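Alpha-1,3-glucanase from Bacillus circulans probably hydrolyses the alpha-1,3-glucosidic linkages of alpha-1,3-glucan as a family GH87 glycosidase, the chain here being its catalytic unit. Local coordinates of one contact, PDB 5ZRU (chain A, 1.83 Å), residues Ser186-Asp191 and Tyr221-Thr226, beside the matching contact of the related alpha-1,3-glucanase from Streptomyces thermodiastaticus, PDB 7C7D (chain B, 1.16 Å), residues Ser208-Asp213 and Trp241-Asp246. Structure 2 is superposed on structure 1 by the backbone atoms of these residues (RMSD 0.40 Å); each is numbered along its deposited sequence.

Structure 1 (5ZRU); sequences SVSVTD and YIPAGT. With PE5 (3,6,9,12,15,18,21,24-octaoxahexacosan-1-ol), chain C; SO4 (sulfate ion), chain D.
At the start of the pectate-lyase-like parallel beta-helix, strand 187-188 pairs with strand 220-222 after a crossover through helix 203-216. Y221 N donates to V187 O (2.8 Å), and V189 N donates to Y221 O (3.1 Å), so the backbone of Y221 is held on both sides of its CA. The Y221 side chain leaves with CG anti to its backbone N (chi1 179°), carrying the ring over P223, whose N lies 3.8 Å above one ring face near the rim; the hydroxyl continues to I180 O. S186 OG, bonded to P183 O, lies 4.1 Å from Y221 CB. P223 is wedged against segment 186-191: its CD meets S188 OG and, at 3.7 Å, V189 CG2, while its CG meets T190 CG2. S188 OG donates to sulfate O2 (2.7 Å). S188 N binds D191 OD2 at 3.0 Å from above the carboxylate plane, and R182 forms a salt bridge with that oxygen. T226 OG1 makes a weak 3.4 Å bond to O52 of PE5.

Structure 2 (7C7D); sequences SVSVTD and WIPPGD.
The parallel strand pair 209-210 and 238-242 brings W241 beside the segment 208-213. W241 N donates to V209 O (2.8 Å), and V211 N donates to W241 O (3.0 Å), so the backbone of W241 is held on both sides of its CA. The W241 side chain sets out with CG anti to its backbone N (chi1 174°), and the indole comes to lie over P243, whose N is 3.7 Å above one ring face near the rim. S208 OG, bonded to P205 O and Q204, lies 3.6 Å from W241 CB. P243 is wedged against segment 208-213: its CG meets S210 OG, its CD meets V211 CG2 at 3.8 Å, and T212, through OG1 and CG2, packs against P243 CG. After P244 and G245, D246 lies beyond the contact, its OD1 hydrogen-bonded to H272 NE2.

How the two compare
Both structures keep the parallel pairing, with Y221(A) N to V187(A) O and W241(B) N to V209(B) O at 2.8 Å, and V189(A) N to Y221(A) O matched by V211(B) N to W241(B) O. The CA atoms that can be compared coincide within the error, and the side chains of V189(A) and T190(A) and their counterparts keep their place. Between Y221(A) and W241(B), CB coincides within the error and chi1 is 179° against 174°. CE2 of Y221(A) and NE1 of W241(B) lie 0.4 Å apart, so the pyrrole edge takes the place of one side of the phenol; CZ3 of W241(B) has no counterpart in Y221(A). Contact with the proline is kept, through Y221(A) CE2 to P223(A) CA and W241(B) CE2 to P243(B) CA. At the exposed position A224(A) / P244(B), CG and CD of the proline have no counterpart. OG1 of T226(A) and CG of D246(B) fall 0.4 Å apart; CG2 of T226(A) has no counterpart in D246(B), nor OD2 of D246(B) in T226(A), and the carboxylate probably adds a negative charge. PE5 and a sulfate are modelled in structure 1 alone; PE5 touches G225(A) and T226(A), and in structure 2 protein outside these segments reaches into part of its place. The bond S188(A) N to D191(A) OD2, 3.0 Å, is found in structure 1 alone; S210(B) N and D213(B) OD2 are 4.4 Å apart, too far.

Structure 1 (5ZRU)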
loop_
_atom_site.group_PDB
_atom_site.type_symbol
_atom_site.label_atom_id
_atom_site.label_comp_id
_atom_site.label_asym_id
_atom_site.label_seq_id
_atom_site.Cartn_x
_atom_site.Cartn_y
_atom_site.Cartn_z
ATOM N N SER A 186 -19.964 5.814 -26.547
ATOM C CA SER A 186 -19.830 6.112 -25.131
ATOM C C SER A 186 -20.332 7.525 -24.874
ATOM O O SER A 186 -20.637 8.279 -25.798
ATOM C CB SER A 186 -18.370 5.973 -24.684
ATOM O OG SER A 186 -17.537 6.876 -25.407
ATOM N N VAL A 187 -20.416 7.882 -23.602
ATOM C CA VAL A 187 -20.631 9.264 -23.202
ATOM C C VAL A 187 -19.364 9.702 -22.495
ATOM O O VAL A 187 -18.698 8.899 -21.840
ATOM C CB VAL A 187 -21.862 9.462 -22.292
ATOM C CG1 VAL A 187 -23.149 9.026 -23.001
ATOM C CG2 VAL A 187 -21.696 8.711 -20.990
ATOM N N SER A 188 -19.013 10.970 -22.656
ATOM C CA SER A 188 -17.827 11.531 -22.023
ATOM C C SER A 188 -18.245 12.592 -21.018
ATOM O O SER A 188 -19.263 13.264 -21.196
ATOM C CB SER A 188 -16.878 12.144 -23.059
ATOM O OG SER A 188 -15.823 12.871 -22.434
ATOM N N VAL A 189 -17.455 12.737 -19.952
ATOM C CA VAL A 189 -17.751 13.795 -18.988
ATOM C C VAL A 189 -17.700 15.164 -19.652
ATOM O O VAL A 189 -18.389 16.096 -19.219
ATOM C CB VAL A 189 -16.788 13.728 -17.789
ATOM C CG1 VAL A 189 -17.034 12.448 -16.980
ATOM C CG2 VAL A 189 -15.337 13.836 -18.267
ATOM N N THR A 190 -16.900 15.319 -20.708
ATOM C CA THR A 190 -16.849 16.614 -21.377
ATOM C C THR A 190 -18.101 16.881 -22.210
ATOM O O THR A 190 -18.363 18.042 -22.549
ATOM C CB THR A 190 -15.597 16.728 -22.251
ATOM O OG1 THR A 190 -15.604 15.700 -23.250
ATOM C CG2 THR A 190 -14.334 16.595 -21.405
ATOM N N ASP A 191 -18.879 15.843 -22.539
ATOM C CA ASP A 191 -20.177 16.065 -23.168
ATOM C C ASP A 191 -21.111 16.858 -22.271
ATOM O O ASP A 191 -22.051 17.489 -22.768
ATOM C CB ASP A 191 -20.873 14.743 -23.512
ATOM C CG ASP A 191 -20.118 13.912 -24.524
ATOM O OD1 ASP A 191 -19.235 14.450 -25.218
ATOM O OD2 ASP A 191 -20.431 12.703 -24.629
ATOM N N TYR A 221 -16.722 7.621 -20.407
ATOM C CA TYR A 221 -15.323 7.894 -20.704
ATOM C C TYR A 221 -14.891 9.198 -20.044
ATOM O O TYR A 221 -15.628 10.188 -20.055
ATOM C CB TYR A 221 -15.123 7.982 -22.222
ATOM C CG TYR A 221 -13.712 8.289 -22.700
ATOM C CD1 TYR A 221 -12.683 7.372 -22.520
ATOM C CD2 TYR A 221 -13.429 9.472 -23.386
ATOM C CE1 TYR A 221 -11.403 7.636 -22.985
ATOM C CE2 TYR A 221 -12.146 9.744 -23.861
ATOM C CZ TYR A 221 -11.144 8.812 -23.653
ATOM O OH TYR A 221 -9.890 9.052 -24.121
ATOM N N ILE A 222 -13.697 9.191 -19.460
ATOM C CA ILE A 222 -13.070 10.399 -18.941
ATOM C C ILE A 222 -11.818 10.647 -19.778
ATOM O O ILE A 222 -10.865 9.858 -19.703
ATOM C CB ILE A 222 -12.725 10.277 -17.450
ATOM C CG1 ILE A 222 -13.968 9.905 -16.644
ATOM C CG2 ILE A 222 -12.154 11.608 -16.922
ATOM C CD1 ILE A 222 -13.663 9.507 -15.209
ATOM N N PRO A 223 -11.778 11.703 -20.603
ATOM C CA PRO A 223 -10.633 11.881 -21.511
ATOM C C PRO A 223 -9.375 12.296 -20.774
ATOM O O PRO A 223 -9.393 12.472 -19.551
ATOM C CB PRO A 223 -11.106 12.988 -22.462
ATOM C CG PRO A 223 -12.069 13.763 -21.651
ATOM C CD PRO A 223 -12.799 12.740 -20.799
ATOM N N ALA A 224 -8.281 12.452 -21.516
ATOM C CA ALA A 224 -7.029 12.898 -20.917
ATOM C C ALA A 224 -7.189 14.280 -20.297
ATOM O O ALA A 224 -7.908 15.138 -20.817
ATOM C CB ALA A 224 -5.919 12.935 -21.969
ATOM N N GLY A 225 -6.494 14.497 -19.189
ATOM C CA GLY A 225 -6.486 15.779 -18.516
ATOM C C GLY A 225 -6.775 15.631 -17.037
ATOM O O GLY A 225 -7.086 14.555 -16.531
ATOM N N THR A 226 -6.658 16.758 -16.344
ATOM C CA THR A 226 -6.946 16.822 -14.918
ATOM C C THR A 226 -8.339 17.396 -14.704
ATOM O O THR A 226 -8.651 18.489 -15.191
ATOM C CB THR A 226 -5.913 17.672 -14.179
ATOM O OG1 THR A 226 -4.622 17.064 -14.300
ATOM C CG2 THR A 226 -6.281 17.783 -12.694
HETATM C C48 PE5 C . -5.301 20.152 -4.423
HETATM C C50 PE5 C . -4.477 19.398 -3.374
HETATM O O1 PE5 C . -3.476 20.234 -2.856
HETATM C C1 PE5 C . -2.704 19.667 -1.832
HETATM C C2 PE5 C . -1.523 20.574 -1.476
HETATM O O2 PE5 C . -0.654 20.669 -2.569
HETATM C C3 PE5 C . 0.396 21.584 -2.435
HETATM C C4 PE5 C . 1.216 21.623 -3.731
HETATM O O3 PE5 C . 1.681 20.336 -4.041
HETATM C C5 PE5 C . 2.523 20.227 -5.158
HETATM C C6 PE5 C . 2.067 19.075 -6.067
HETATM O O4 PE5 C . 2.645 17.849 -5.698
HETATM C C7 PE5 C . 1.802 16.728 -5.761
HETATM C C8 PE5 C . 1.147 16.625 -7.141
HETATM O O5 PE5 C . 0.069 15.746 -7.077
HETATM C C9 PE5 C . -0.774 15.765 -8.197
HETATM C C10 PE5 C . -0.517 14.511 -9.022
HETATM O O6 PE5 C . -0.223 14.876 -10.337
HETATM C C11 PE5 C . 0.470 13.909 -11.071
HETATM C C12 PE5 C . 0.991 14.510 -12.369
HETATM O O7 PE5 C . 0.382 13.811 -13.409
HETATM C C13 PE5 C . 1.208 13.536 -14.503
HETATM C C14 PE5 C . 0.326 13.377 -15.739
HETATM O O8 PE5 C . -0.739 14.279 -15.635
HETATM C C15 PE5 C . -1.695 14.221 -16.662
HETATM C C16 PE5 C . -1.707 15.555 -17.422
HETATM O O52 PE5 C . -2.851 16.299 -17.108
HETATM S S SO4 D . -13.693 13.262 -25.736
HETATM O O1 SO4 D . -12.474 12.576 -26.193
HETATM O O2 SO4 D . -14.236 12.586 -24.561
HETATM O O3 SO4 D . -14.685 13.241 -26.809
HETATM O O4 SO4 D . -13.359 14.649 -25.384
#

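Structure 2 (7C7D)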
loop_
_atom_site.group_PDB
_atom_site.type_symbol
_atom_site.label_atom_id
_atom_site.label_comp_id
_atom_site.label_asym_id
_atom_site.label_seq_id
_atom_site.Cartn_x
_atom_site.Cartn_y
_atom_site.Cartn_z
ATOM N N SER B 208 -19.694 5.405 -25.959
ATOM C CA SER B 208 -19.532 5.901 -24.603
ATOM C C SER B 208 -19.947 7.369 -24.511
ATOM O O SER B 208 -19.988 8.100 -25.506
ATOM C CB SER B 208 -18.088 5.723 -24.129
ATOM O OG SER B 208 -17.183 6.388 -24.987
ATOM N N VAL B 209 -20.273 7.788 -23.292
ATOM C CA VAL B 209 -20.683 9.157 -22.996
ATOM C C VAL B 209 -19.502 9.853 -22.339
ATOM O O VAL B 209 -19.059 9.443 -21.262
ATOM C CB VAL B 209 -21.903 9.177 -22.062
ATOM C CG1 VAL B 209 -22.254 10.610 -21.670
ATOM C CG2 VAL B 209 -23.085 8.480 -22.710
ATOM N N SER B 210 -18.993 10.906 -22.968
ATOM C CA SER B 210 -17.841 11.616 -22.428
ATOM C C SER B 210 -18.266 12.593 -21.338
ATOM O O SER B 210 -19.264 13.307 -21.482
ATOM C CB SER B 210 -17.124 12.378 -23.541
ATOM O OG SER B 210 -16.094 13.192 -23.007
ATOM N N VAL B 211 -17.488 12.632 -20.248
ATOM C CA VAL B 211 -17.759 13.591 -19.179
ATOM C C VAL B 211 -17.620 15.024 -19.672
ATOM O O VAL B 211 -18.292 15.927 -19.163
ATOM C CB VAL B 211 -16.881 13.329 -17.935
ATOM C CG1 VAL B 211 -17.205 11.989 -17.321
ATOM C CG2 VAL B 211 -15.405 13.420 -18.281
ATOM N N THR B 212 -16.740 15.270 -20.649
ATOM C CA THR B 212 -16.585 16.633 -21.148
ATOM C C THR B 212 -17.808 17.086 -21.934
ATOM O O THR B 212 -18.103 18.285 -21.979
ATOM C CB THR B 212 -15.302 16.774 -21.972
ATOM O OG1 THR B 212 -15.297 15.816 -23.037
ATOM C CG2 THR B 212 -14.082 16.561 -21.087
ATOM N N ASP B 213 -18.535 16.150 -22.545
ATOM C CA ASP B 213 -19.788 16.504 -23.199
ATOM C C ASP B 213 -20.866 16.889 -22.194
ATOM O O ASP B 213 -21.839 17.551 -22.568
ATOM C CB ASP B 213 -20.271 15.351 -24.082
ATOM C CG ASP B 213 -19.395 15.146 -25.306
ATOM O OD1 ASP B 213 -18.554 16.024 -25.593
ATOM O OD2 ASP B 213 -19.552 14.109 -25.984
ATOM N N TRP B 241 -16.877 7.875 -20.500
ATOM C CA TRP B 241 -15.507 8.073 -20.946
ATOM C C TRP B 241 -14.929 9.308 -20.268
ATOM O O TRP B 241 -15.576 10.363 -20.228
ATOM C CB TRP B 241 -15.486 8.264 -22.460
ATOM C CG TRP B 241 -14.152 8.615 -23.026
ATOM C CD1 TRP B 241 -13.806 9.781 -23.648
ATOM C CD2 TRP B 241 -12.987 7.788 -23.048
ATOM N NE1 TRP B 241 -12.495 9.730 -24.054
ATOM C CE2 TRP B 241 -11.968 8.518 -23.695
ATOM C CE3 TRP B 241 -12.701 6.503 -22.576
ATOM C CZ2 TRP B 241 -10.687 8.002 -23.888
ATOM C CZ3 TRP B 241 -11.431 5.990 -22.774
ATOM C CH2 TRP B 241 -10.439 6.741 -23.423
ATOM N N ILE B 242 -13.719 9.168 -19.737
ATOM C CA ILE B 242 -12.988 10.277 -19.131
ATOM C C ILE B 242 -11.799 10.579 -20.037
ATOM O O ILE B 242 -10.787 9.862 -19.983
ATOM C CB ILE B 242 -12.506 9.929 -17.712
ATOM C CG1 ILE B 242 -13.657 9.454 -16.819
ATOM C CG2 ILE B 242 -11.807 11.124 -17.089
ATOM C CD1 ILE B 242 -13.186 8.867 -15.487
ATOM N N PRO B 243 -11.869 11.607 -20.877
ATOM C CA PRO B 243 -10.739 11.930 -21.766
ATOM C C PRO B 243 -9.510 12.325 -20.967
ATOM O O PRO B 243 -9.620 12.690 -19.787
ATOM C CB PRO B 243 -11.260 13.127 -22.580
ATOM C CG PRO B 243 -12.747 13.112 -22.423
ATOM C CD PRO B 243 -13.015 12.510 -21.076
ATOM N N PRO B 244 -8.325 12.274 -21.577
ATOM C CA PRO B 244 -7.125 12.790 -20.906
ATOM C C PRO B 244 -7.351 14.197 -20.372
ATOM O O PRO B 244 -7.942 15.050 -21.038
ATOM C CB PRO B 244 -6.073 12.779 -22.019
ATOM C CG PRO B 244 -6.506 11.670 -22.920
ATOM C CD PRO B 244 -8.014 11.678 -22.890
ATOM N N GLY B 245 -6.879 14.438 -19.161
ATOM C CA GLY B 245 -7.064 15.728 -18.530
ATOM C C GLY B 245 -6.973 15.600 -17.027
ATOM O O GLY B 245 -6.687 14.533 -16.485
ATOM N N ASP B 246 -7.225 16.725 -16.364
ATOM C CA ASP B 246 -7.264 16.806 -14.911
ATOM C C ASP B 246 -8.646 17.292 -14.511
ATOM O O ASP B 246 -9.115 18.314 -15.019
ATOM C CB ASP B 246 -6.206 17.783 -14.393
ATOM C CG ASP B 246 -4.794 17.257 -14.566
ATOM O OD1 ASP B 246 -4.328 16.468 -13.714
ATOM O OD2 ASP B 246 -4.144 17.630 -15.565
#